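Local coordinates for protein CbbY (Rhodobacter sphaeroides, PDB 4UAS) that dephosphorylates xylulose 1,5-bisphosphate, a potent rubisco inhibitor, to xylulose 5-phosphate with the help of magnesium, at residues 5-10 with 98-103; 107-112 with 218-223; 132-135 with 140-143; 179-184 with 191-196. All blocks are in the same frame, centred on the assembly; numbering follows the deposited sequence. Where two conformers were deposited one is given.

Interaction 1 of 4, residues 5-10 with 98-103; sequences ILFDVD and ADLIAE. With MG (magnesium ion), chain D; PO4 (phosphate ion), chain C.
Just beyond F7, whose ring packs on L100 and I101, phosphate atom O3 is gripped by two backbone amides: V9 N lies 3.1 Å from it, and D10 N lies 2.8 Å away with a much straighter N-H...O3 angle of 165°. This is the catalytic loop of the HAD fold, where D8 and D10, the inferred nucleophile and proton donor, follow strand 4-7 of the parallel sheet. Magnesium ties loop to anion. D8 OD2 binds the ion at 2.1 Å and phosphate O4 does so at 2.1 Å, while the backbone O of D10, two waters and D176 complete six ligands. With CG anti to its backbone N (chi1 -178°), D8 presents its carboxylate to the metal, and its OD1 also forms a salt bridge with K151.

Behind the loop the strand faces helix 97-107 at 147°, and apolar side chains fill the 11.3 Å between the two segment axes. I101 CG1 comes to 3.6 Å from F7 CZ and its CD1 lies over one face of the ring, whereas L100 CD2 approaches CZ obliquely at 4.1 Å. An alanine in place of F7 would take away the ring against which L100 and I101 rest, and would probably open a gap between strand and helix right behind the nucleophile. A looser contact lies farther from the loop, with I5 CD1 4.4 Å from L100 CG.

Interaction 2 of 4, residues 107-112 with 218-223; sequences AGIRLA and GGLAGL
L220 reaches from the 3-10 turn of 220-223 to A107 and I109, and the contact is best read along its side chain. CB points toward segment 107-112 but lies too far back to touch it. CG, set beside the backbone N by a chi1 of -71°, carries the fork forward. From there chi2 of 170° extends CD1 away from CA and makes it the leading methyl: it meets I109 CD1 at 3.5 Å and A107 CB at 3.7 Å. CD2, the other branch, touches I109 CD1 alone, at 3.7 Å. The methyl of I109 therefore sits between the two prongs of the leucine, and the side chains meet tip to tip. A107 CB and I109 CD1 are themselves 3.9 Å apart, which places them with L220 CD1 at the corners of a nearly equilateral triangle of methyl groups.

The backbones explain how these tips come to face each other. Helix 97-107 ends in a Schellman motif at G108, whose positive phi turns the chain out of the helix and into strand 110-114, leaving A107 and I109 directed to the same partner. On the other side, G222 N bonds to G219 O at 2.9 Å and L223 N to L220 O at 2.9 Å, shaping the turn that projects L220. L220 also rests on I5 of the central strand.

E103, one helical turn before A107, adds a weak hydrogen bond to L220 N. The two segments themselves share no hydrogen bond or charge pair; they meet near the surface through apolar methyl contacts, which fix no direction.

Interaction 3 of 4, residues 132-135 with 140-143; sequences HPAR and VIAA
I141 inserts its CD1 between A134 and R135, and the apolar part of the contact converges on that one methyl. A134 CB approaches CD1 at 3.5 Å, tighter than carbons usually pack, and R135 CG lies 3.7 Å from CD1. The isoleucine points toward the loop; CG1 lies beside its backbone N and chi2 of 169° extends CD1 away from CA, making that methyl the leading atom.

A second kind of contact is made by the flat end of the arginine. Its chain runs extended from CG to NE, and the turn at chi4 of -80° brings the guanidinium face over I141: CD1 stands 4.1 Å from that plane, over the centre of the group. The charged group thus roofs a hydrocarbon tip, crossing it at a slant.

The third kind is polar and runs through water. One water accepts from I141 N at 2.9 Å and also takes a weak, long bond from R135 NH1. A second accepts from R135 NH2 at 2.7 Å, lying in the guanidinium plane at its edge, and donates to I141 O at 2.8 Å. Both main-chain polar atoms of I141 are thereby satisfied on the side of the strand turned from the sheet, whereas V140 and A142 bond to the neighbouring strand 110-114.

The loop is held as well by A134 N, bonded to E123 of helix 119-129, and I141 also packs on L119, a substrate-binding residue. The arrangement belongs to a beta-alpha-beta crossover of the Rossmann-like HAD core, in which the connection after the helix folds back on edge strand 140-142.

Interaction 4 of 4, residues 179-184 with 191-196; sequences NGLRAA and CIVSPG
L181 and C191 both hold their outer groups anti to the backbone N: CG of the leucine at chi1 171° and SG of the cysteine at chi1 -177°. From the helix, L181 CD1 swings over to the strand side, and from the strand the thiol rises to meet it. CD1 comes to rest 3.7 Å from C191 SG and equally 3.7 Å from C191 CB, lying alongside the CB-SG bond instead of capping its end.

One helical turn on, A184 touches the same bond: its CB is 4.0 Å from C191 SG and 4.1 Å from C191 CB. The cysteine therefore meets two residues spaced three apart on one face of helix 178-186. V193, two places along the strand and so on the same face as C191, extends the contact through CG2, which lies 4.2 Å from L181 CD1. I192 between them points away, as strand alternation demands.

The segment axes approach to 9.1 Å and run at 170°, almost antiparallel. All four touching residues are buried, and the two segments meet through apolar contact alone. Y157 of helix 155-164 also packs on A184.

The strand is wedged between 171-175, bonded through I192, and 209-210, bonded through V193. Strand 171-175, helix 178-186 and strand 190-193 make up a beta-alpha-beta unit of the Rossmann-like HAD core, with the magnesium ligand D176 at its first strand-to-helix turn.

From the N terminus, strand 4-7 enters the core first. Interaction 1 closes a long, largely helical and strandless excursion by bringing helix 97-107 back against it. The chain then passes directly into strand 110-114, where interaction 2 opens; its partner is the C-terminal turn, so its loop encloses both short closures, interactions 3 and 4. Those two follow in series, and no loops cross. The parallel sheet unites them: F7 N bonds to A112 O at 2.8 Å between interactions 1 and 2, and L111 O pairs with V140 N between interactions 2 and 3. Interactions 3 and 4 lie on opposite sides of strand 4-7, about 20 Å apart between centres, and L223 of interaction 2 touches I192 of interaction 4.

Interaction 1 of 4, residues 5-10 with 98-103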
loop_
_atom_site.group_PDB
_atom_site.type_symbol
_atom_site.label_atom_id
_atom_site.label_comp_id
_atom_site.label_asym_id
_atom_site.label_seq_id
_atom_site.Cartn_x
_atom_site.Cartn_y
_atom_site.Cartn_z
ATOM N N ILE A 5 15.398 1.560 1.175
ATOM C CA ILE A 5 14.200 2.082 0.531
ATOM C C ILE A 5 13.019 1.372 1.106
ATOM O O ILE A 5 12.989 0.137 1.172
ATOM C CB ILE A 5 14.253 1.884 -1.020
ATOM C CG1 ILE A 5 15.563 2.356 -1.634
ATOM C CG2 ILE A 5 13.063 2.551 -1.644
ATOM C CD1 ILE A 5 15.798 1.885 -3.061
ATOM N N LEU A 6 12.028 2.189 1.460
ATOM C CA LEU A 6 10.773 1.707 2.063
ATOM C C LEU A 6 9.642 1.959 1.063
ATOM O O LEU A 6 9.425 3.098 0.652
ATOM C CB LEU A 6 10.519 2.373 3.396
ATOM C CG LEU A 6 11.551 2.062 4.453
ATOM C CD1 LEU A 6 12.730 2.980 4.408
ATOM C CD2 LEU A 6 10.936 2.140 5.855
ATOM N N PHE A 7 8.966 0.918 0.666
ATOM C CA PHE A 7 7.887 0.964 -0.309
ATOM C C PHE A 7 6.519 0.805 0.300
ATOM O O PHE A 7 6.231 -0.152 0.983
ATOM C CB PHE A 7 8.016 -0.169 -1.321
ATOM C CG PHE A 7 9.252 -0.090 -2.191
ATOM C CD1 PHE A 7 9.192 0.467 -3.465
ATOM C CD2 PHE A 7 10.457 -0.614 -1.764
ATOM C CE1 PHE A 7 10.333 0.469 -4.291
ATOM C CE2 PHE A 7 11.575 -0.540 -2.564
ATOM C CZ PHE A 7 11.503 -0.034 -3.817
ATOM N N ASP A 8 5.625 1.767 -0.010
ATOM C CA ASP A 8 4.226 1.555 0.062
ATOM C C ASP A 8 3.840 0.414 -0.899
ATOM O O ASP A 8 4.567 0.134 -1.836
ATOM C CB ASP A 8 3.541 2.848 -0.337
ATOM C CG ASP A 8 2.066 2.827 -0.273
ATOM O OD1 ASP A 8 1.537 2.392 0.786
ATOM O OD2 ASP A 8 1.378 3.079 -1.283
ATOM N N VAL A 9 2.670 -0.174 -0.695
ATOM C CA VAL A 9 2.183 -1.224 -1.576
ATOM C C VAL A 9 1.097 -0.750 -2.544
ATOM O O VAL A 9 1.321 -0.620 -3.740
ATOM C CB VAL A 9 1.755 -2.511 -0.793
ATOM C CG1 VAL A 9 1.137 -3.542 -1.717
ATOM C CG2 VAL A 9 2.942 -3.076 -0.058
ATOM N N ASP A 10 -0.084 -0.470 -2.011
ATOM C CA ASP A 10 -1.236 -0.148 -2.857
ATOM C C ASP A 10 -1.056 1.192 -3.547
ATOM O O ASP A 10 -0.969 2.224 -2.916
ATOM C CB ASP A 10 -2.523 -0.150 -2.043
ATOM C CG ASP A 10 -2.851 -1.493 -1.455
ATOM O OD1 ASP A 10 -2.845 -2.486 -2.212
ATOM O OD2 ASP A 10 -3.064 -1.542 -0.207
ATOM N N ALA A 98 10.230 -2.359 -10.771
ATOM C CA ALA A 98 11.120 -3.496 -10.933
ATOM C C ALA A 98 12.567 -3.053 -11.167
ATOM O O ALA A 98 13.506 -3.624 -10.568
ATOM C CB ALA A 98 10.660 -4.437 -12.070
ATOM N N ASP A 99 12.782 -2.053 -12.020
ATOM C CA ASP A 99 14.164 -1.557 -12.299
ATOM C C ASP A 99 14.811 -0.992 -11.036
ATOM O O ASP A 99 15.996 -1.234 -10.802
ATOM C CB ASP A 99 14.116 -0.511 -13.357
ATOM C CG ASP A 99 13.722 -1.064 -14.711
ATOM O OD1 ASP A 99 13.827 -2.281 -14.924
ATOM O OD2 ASP A 99 13.387 -0.236 -15.585
ATOM N N LEU A 100 14.090 -0.212 -10.233
ATOM C CA LEU A 100 14.647 0.356 -9.023
ATOM C C LEU A 100 15.042 -0.779 -8.042
ATOM O O LEU A 100 16.109 -0.711 -7.430
ATOM C CB LEU A 100 13.659 1.296 -8.380
ATOM C CG LEU A 100 14.180 1.978 -7.117
ATOM C CD1 LEU A 100 15.306 2.865 -7.445
ATOM C CD2 LEU A 100 13.053 2.748 -6.420
ATOM N N ILE A 101 14.162 -1.772 -7.884
ATOM C CA ILE A 101 14.458 -2.826 -6.923
ATOM C C ILE A 101 15.676 -3.593 -7.372
ATOM O O ILE A 101 16.533 -3.952 -6.555
ATOM C CB ILE A 101 13.218 -3.671 -6.718
ATOM C CG1 ILE A 101 12.223 -2.858 -5.866
ATOM C CG2 ILE A 101 13.529 -5.033 -6.051
ATOM C CD1 ILE A 101 10.827 -3.434 -5.718
ATOM N N ALA A 102 15.800 -3.840 -8.658
ATOM C CA ALA A 102 16.990 -4.594 -9.139
ATOM C C ALA A 102 18.234 -3.807 -8.946
ATOM O O ALA A 102 19.253 -4.387 -8.537
ATOM C CB ALA A 102 16.795 -4.918 -10.583
ATOM N N GLU A 103 18.235 -2.514 -9.224
ATOM C CA GLU A 103 19.373 -1.661 -9.009
ATOM C C GLU A 103 19.754 -1.609 -7.523
ATOM O O GLU A 103 20.936 -1.640 -7.178
ATOM C CB GLU A 103 19.107 -0.272 -9.503
ATOM C CG GLU A 103 20.340 0.571 -9.609
ATOM C CD GLU A 103 20.063 2.008 -10.040
ATOM O OE1 GLU A 103 18.895 2.305 -10.350
ATOM O OE2 GLU A 103 21.008 2.840 -10.053
HETATM MG MG MG D . -0.680 3.545 -1.209
HETATM P P PO4 C . -1.007 0.979 1.330
HETATM O O1 PO4 C . -0.662 1.537 2.771
HETATM O O2 PO4 C . -2.454 0.341 1.420
HETATM O O3 PO4 C . -0.098 -0.108 0.783
HETATM O O4 PO4 C . -1.139 2.147 0.293
HETATM O O HOH W 1 -2.534 4.232 -1.482
HETATM O O HOH W 2 -0.308 5.045 0.380
#

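Interaction 2 of 4, residues 107-112 with 218-223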
loop_
_atom_site.group_PDB
_atom_site.type_symbol
_atom_site.label_atom_id
_atom_site.label_comp_id
_atom_site.label_asym_id
_atom_site.label_seq_id
_atom_site.Cartn_x
_atom_site.Cartn_y
_atom_site.Cartn_z
ATOM N N ALA A 107 23.276 -2.807 -5.545
ATOM C CA ALA A 107 23.984 -1.906 -4.669
ATOM C C ALA A 107 23.997 -2.310 -3.215
ATOM O O ALA A 107 24.637 -1.625 -2.410
ATOM C CB ALA A 107 23.457 -0.495 -4.819
ATOM N N GLY A 108 23.341 -3.401 -2.872
ATOM C CA GLY A 108 23.320 -3.844 -1.481
ATOM C C GLY A 108 22.434 -3.035 -0.575
ATOM O O GLY A 108 22.555 -3.088 0.652
ATOM N N ILE A 109 21.457 -2.332 -1.140
ATOM C CA ILE A 109 20.555 -1.493 -0.391
ATOM C C ILE A 109 19.412 -2.367 0.178
ATOM O O ILE A 109 18.810 -3.170 -0.512
ATOM C CB ILE A 109 20.029 -0.413 -1.317
ATOM C CG1 ILE A 109 21.168 0.569 -1.615
ATOM C CG2 ILE A 109 18.892 0.387 -0.660
ATOM C CD1 ILE A 109 20.860 1.458 -2.739
ATOM N N ARG A 110 19.119 -2.219 1.457
ATOM C CA ARG A 110 18.066 -3.048 2.037
ATOM C C ARG A 110 16.698 -2.418 1.724
ATOM O O ARG A 110 16.520 -1.217 1.663
ATOM C CB ARG A 110 18.277 -3.191 3.541
ATOM C CG ARG A 110 19.586 -3.886 3.865
ATOM C CD ARG A 110 19.714 -4.191 5.359
ATOM N NE ARG A 110 18.935 -5.399 5.713
ATOM C CZ ARG A 110 18.173 -5.516 6.818
ATOM N NH1 ARG A 110 18.110 -4.528 7.674
ATOM N NH2 ARG A 110 17.501 -6.621 7.113
ATOM N N LEU A 111 15.710 -3.282 1.611
ATOM C CA LEU A 111 14.357 -2.941 1.142
ATOM C C LEU A 111 13.307 -3.360 2.166
ATOM O O LEU A 111 13.347 -4.455 2.708
ATOM C CB LEU A 111 14.086 -3.667 -0.189
ATOM C CG LEU A 111 15.079 -3.396 -1.294
ATOM C CD1 LEU A 111 14.704 -4.173 -2.551
ATOM C CD2 LEU A 111 15.279 -1.967 -1.639
ATOM N N ALA A 112 12.305 -2.495 2.344
ATOM C CA ALA A 112 11.178 -2.774 3.206
ATOM C C ALA A 112 9.865 -2.491 2.475
ATOM O O ALA A 112 9.810 -1.562 1.628
ATOM C CB ALA A 112 11.224 -1.989 4.505
ATOM N N GLY A 218 15.040 7.948 -12.425
ATOM C CA GLY A 218 16.389 8.096 -12.929
ATOM C C GLY A 218 17.426 7.359 -12.103
ATOM O O GLY A 218 18.622 7.743 -12.044
ATOM N N GLY A 219 16.997 6.265 -11.516
ATOM C CA GLY A 219 17.959 5.418 -10.790
ATOM C C GLY A 219 18.116 5.819 -9.332
ATOM O O GLY A 219 17.437 6.720 -8.773
ATOM N N LEU A 220 19.056 5.146 -8.668
ATOM C CA LEU A 220 19.257 5.371 -7.242
ATOM C C LEU A 220 19.639 6.801 -6.949
ATOM O O LEU A 220 19.263 7.345 -5.926
ATOM C CB LEU A 220 20.327 4.401 -6.686
ATOM C CG LEU A 220 19.925 2.917 -6.566
ATOM C CD1 LEU A 220 21.170 2.031 -6.225
ATOM C CD2 LEU A 220 18.810 2.679 -5.555
ATOM N N ALA A 221 20.393 7.465 -7.877
ATOM C CA ALA A 221 20.763 8.873 -7.624
ATOM C C ALA A 221 19.563 9.775 -7.528
ATOM O O ALA A 221 19.596 10.815 -6.877
ATOM C CB ALA A 221 21.747 9.424 -8.656
ATOM N N GLY A 222 18.455 9.355 -8.192
ATOM C CA GLY A 222 17.197 10.076 -8.102
ATOM C C GLY A 222 16.554 10.047 -6.757
ATOM O O GLY A 222 15.620 10.809 -6.506
ATOM N N LEU A 223 17.041 9.184 -5.875
ATOM C CA LEU A 223 16.613 9.114 -4.486
ATOM C C LEU A 223 17.387 9.985 -3.550
ATOM O O LEU A 223 17.012 10.096 -2.377
ATOM C CB LEU A 223 16.648 7.658 -3.967
ATOM C CG LEU A 223 15.852 6.649 -4.750
ATOM C CD1 LEU A 223 16.126 5.274 -4.230
ATOM C CD2 LEU A 223 14.357 6.977 -4.687
#

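Interaction 3 of 4, residues 132-135 with 140-143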
loop_
_atom_site.group_PDB
_atom_site.type_symbol
_atom_site.label_atom_id
_atom_site.label_comp_id
_atom_site.label_asym_id
_atom_site.label_seq_id
_atom_site.Cartn_x
_atom_site.Cartn_y
_atom_site.Cartn_z
ATOM N N HIS A 132 8.166 -14.289 -6.706
ATOM C CA HIS A 132 8.822 -14.805 -5.467
ATOM C C HIS A 132 7.937 -14.576 -4.262
ATOM O O HIS A 132 7.131 -13.645 -4.242
ATOM C CB HIS A 132 10.100 -13.967 -5.246
ATOM C CG HIS A 132 11.166 -14.128 -6.307
ATOM N ND1 HIS A 132 11.837 -15.293 -6.490
ATOM C CD2 HIS A 132 11.606 -13.282 -7.277
ATOM C CE1 HIS A 132 12.680 -15.161 -7.495
ATOM N NE2 HIS A 132 12.558 -13.949 -8.000
ATOM N N PRO A 133 8.120 -15.370 -3.174
ATOM C CA PRO A 133 7.544 -14.963 -1.880
ATOM C C PRO A 133 8.066 -13.594 -1.445
ATOM O O PRO A 133 9.182 -13.223 -1.873
ATOM C CB PRO A 133 8.060 -16.044 -0.904
ATOM C CG PRO A 133 9.164 -16.712 -1.621
ATOM C CD PRO A 133 9.040 -16.508 -3.070
ATOM N N ALA A 134 7.274 -12.865 -0.709
ATOM C CA ALA A 134 7.637 -11.502 -0.389
ATOM C C ALA A 134 8.976 -11.373 0.283
ATOM O O ALA A 134 9.707 -10.374 0.094
ATOM C CB ALA A 134 6.539 -10.906 0.453
ATOM N N ARG A 135 9.310 -12.364 1.129
ATOM C CA ARG A 135 10.498 -12.298 1.949
ATOM C C ARG A 135 11.769 -12.542 1.121
ATOM O O ARG A 135 12.860 -12.299 1.629
ATOM C CB ARG A 135 10.323 -13.231 3.189
ATOM C CG ARG A 135 9.194 -12.665 4.092
ATOM C CD ARG A 135 8.782 -13.515 5.328
ATOM N NE ARG A 135 7.520 -13.039 5.876
ATOM C CZ ARG A 135 7.351 -11.981 6.683
ATOM N NH1 ARG A 135 8.429 -11.318 7.179
ATOM N NH2 ARG A 135 6.123 -11.577 7.018
ATOM N N VAL A 140 12.432 -6.541 5.054
ATOM C CA VAL A 140 11.543 -6.214 6.153
ATOM C C VAL A 140 10.157 -6.001 5.594
ATOM O O VAL A 140 9.993 -5.317 4.571
ATOM C CB VAL A 140 12.018 -4.933 6.879
ATOM C CG1 VAL A 140 10.945 -4.366 7.823
ATOM C CG2 VAL A 140 13.311 -5.203 7.669
ATOM N N ILE A 141 9.133 -6.586 6.229
ATOM C CA ILE A 141 7.753 -6.393 5.841
ATOM C C ILE A 141 6.997 -5.889 7.043
ATOM O O ILE A 141 6.809 -6.603 8.038
ATOM C CB ILE A 141 7.082 -7.657 5.253
ATOM C CG1 ILE A 141 7.863 -8.102 3.989
ATOM C CG2 ILE A 141 5.619 -7.419 4.898
ATOM C CD1 ILE A 141 7.479 -9.454 3.482
ATOM N N ALA A 142 6.535 -4.651 7.005
ATOM C CA ALA A 142 5.740 -4.013 8.014
ATOM C C ALA A 142 4.337 -3.805 7.393
ATOM O O ALA A 142 4.201 -2.976 6.476
ATOM C CB ALA A 142 6.383 -2.715 8.478
ATOM N N ALA A 143 3.339 -4.528 7.893
ATOM C CA ALA A 143 2.018 -4.589 7.240
ATOM C C ALA A 143 0.891 -4.642 8.257
ATOM O O ALA A 143 1.087 -5.043 9.403
ATOM C CB ALA A 143 1.951 -5.764 6.289
HETATM O O HOH W 3 9.795 -8.423 8.414
HETATM O O HOH W 4 6.314 -9.290 8.457
#

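Interaction 4 of 4, residues 179-184 with 191-196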
loop_
_atom_site.group_PDB
_atom_site.type_symbol
_atom_site.label_atom_id
_atom_site.label_comp_id
_atom_site.label_asym_id
_atom_site.label_seq_id
_atom_site.Cartn_x
_atom_site.Cartn_y
_atom_site.Cartn_z
ATOM N N ASN A 179 -2.086 10.296 2.789
ATOM C CA ASN A 179 -1.921 9.601 4.039
ATOM C C ASN A 179 -0.545 8.958 4.140
ATOM O O ASN A 179 0.074 8.929 5.217
ATOM C CB ASN A 179 -2.983 8.558 4.244
ATOM C CG ASN A 179 -4.339 9.056 4.667
ATOM O OD1 ASN A 179 -5.410 8.400 4.295
ATOM N ND2 ASN A 179 -4.386 10.060 5.402
ATOM N N GLY A 180 -0.096 8.403 3.034
ATOM C CA GLY A 180 1.227 7.764 2.996
ATOM C C GLY A 180 2.393 8.754 3.155
ATOM O O GLY A 180 3.319 8.517 3.915
ATOM N N LEU A 181 2.292 9.865 2.429
ATOM C CA LEU A 181 3.273 10.937 2.542
ATOM C C LEU A 181 3.384 11.400 3.957
ATOM O O LEU A 181 4.463 11.590 4.521
ATOM C CB LEU A 181 2.904 12.065 1.583
ATOM C CG LEU A 181 3.711 13.354 1.732
ATOM C CD1 LEU A 181 5.183 13.177 1.446
ATOM C CD2 LEU A 181 3.140 14.404 0.823
ATOM N N ARG A 182 2.231 11.674 4.595
ATOM C CA ARG A 182 2.240 12.149 5.981
ATOM C C ARG A 182 2.905 11.153 6.923
ATOM O O ARG A 182 3.658 11.535 7.836
ATOM C CB ARG A 182 0.820 12.441 6.454
ATOM C CG ARG A 182 0.186 13.641 5.787
ATOM C CD ARG A 182 -1.297 13.764 6.119
ATOM N NE ARG A 182 -1.485 14.018 7.519
ATOM C CZ ARG A 182 -2.613 13.834 8.168
ATOM N NH1 ARG A 182 -3.663 13.353 7.563
ATOM N NH2 ARG A 182 -2.645 14.148 9.425
ATOM N N ALA A 183 2.615 9.873 6.740
ATOM C CA ALA A 183 3.177 8.818 7.569
ATOM C C ALA A 183 4.672 8.781 7.386
ATOM O O ALA A 183 5.411 8.673 8.393
ATOM C CB ALA A 183 2.541 7.505 7.204
ATOM N N ALA A 184 5.171 8.822 6.139
ATOM C CA ALA A 184 6.596 8.803 5.918
ATOM C C ALA A 184 7.288 9.991 6.525
ATOM O O ALA A 184 8.330 9.872 7.183
ATOM C CB ALA A 184 6.874 8.704 4.414
ATOM N N CYS A 191 10.482 11.478 1.009
ATOM C CA CYS A 191 9.403 10.704 0.397
ATOM C C CYS A 191 9.183 11.194 -1.058
ATOM O O CYS A 191 9.034 12.376 -1.307
ATOM C CB CYS A 191 8.127 10.878 1.209
ATOM S SG CYS A 191 6.726 9.897 0.603
ATOM N N ILE A 192 9.267 10.217 -1.955
ATOM C CA ILE A 192 8.974 10.388 -3.394
ATOM C C ILE A 192 7.557 9.908 -3.639
ATOM O O ILE A 192 7.259 8.760 -3.347
ATOM C CB ILE A 192 9.859 9.462 -4.205
ATOM C CG1 ILE A 192 11.326 9.582 -3.783
ATOM C CG2 ILE A 192 9.656 9.770 -5.680
ATOM C CD1 ILE A 192 11.843 10.987 -3.853
ATOM N N VAL A 193 6.711 10.793 -4.185
ATOM C CA VAL A 193 5.343 10.482 -4.462
ATOM C C VAL A 193 5.118 10.349 -5.970
ATOM O O VAL A 193 5.499 11.250 -6.720
ATOM C CB VAL A 193 4.376 11.504 -3.839
ATOM C CG1 VAL A 193 2.943 11.221 -4.252
ATOM C CG2 VAL A 193 4.503 11.550 -2.339
ATOM N N SER A 194 4.383 9.324 -6.378
ATOM C CA SER A 194 3.791 9.264 -7.731
ATOM C C SER A 194 2.357 8.837 -7.573
ATOM O O SER A 194 2.086 7.707 -7.167
ATOM C CB SER A 194 4.497 8.321 -8.656
ATOM O OG SER A 194 3.910 8.409 -9.974
ATOM N N PRO A 195 1.380 9.745 -7.812
ATOM C CA PRO A 195 -0.030 9.378 -7.592
ATOM C C PRO A 195 -0.581 8.465 -8.632
ATOM O O PRO A 195 0.045 8.189 -9.648
ATOM C CB PRO A 195 -0.743 10.706 -7.539
ATOM C CG PRO A 195 0.061 11.552 -8.340
ATOM C CD PRO A 195 1.534 11.140 -8.292
ATOM N N GLY A 196 -1.769 8.012 -8.390
ATOM C CA GLY A 196 -2.477 7.186 -9.337
ATOM C C GLY A 196 -3.896 7.579 -9.353
ATOM O O GLY A 196 -4.273 8.654 -8.883
#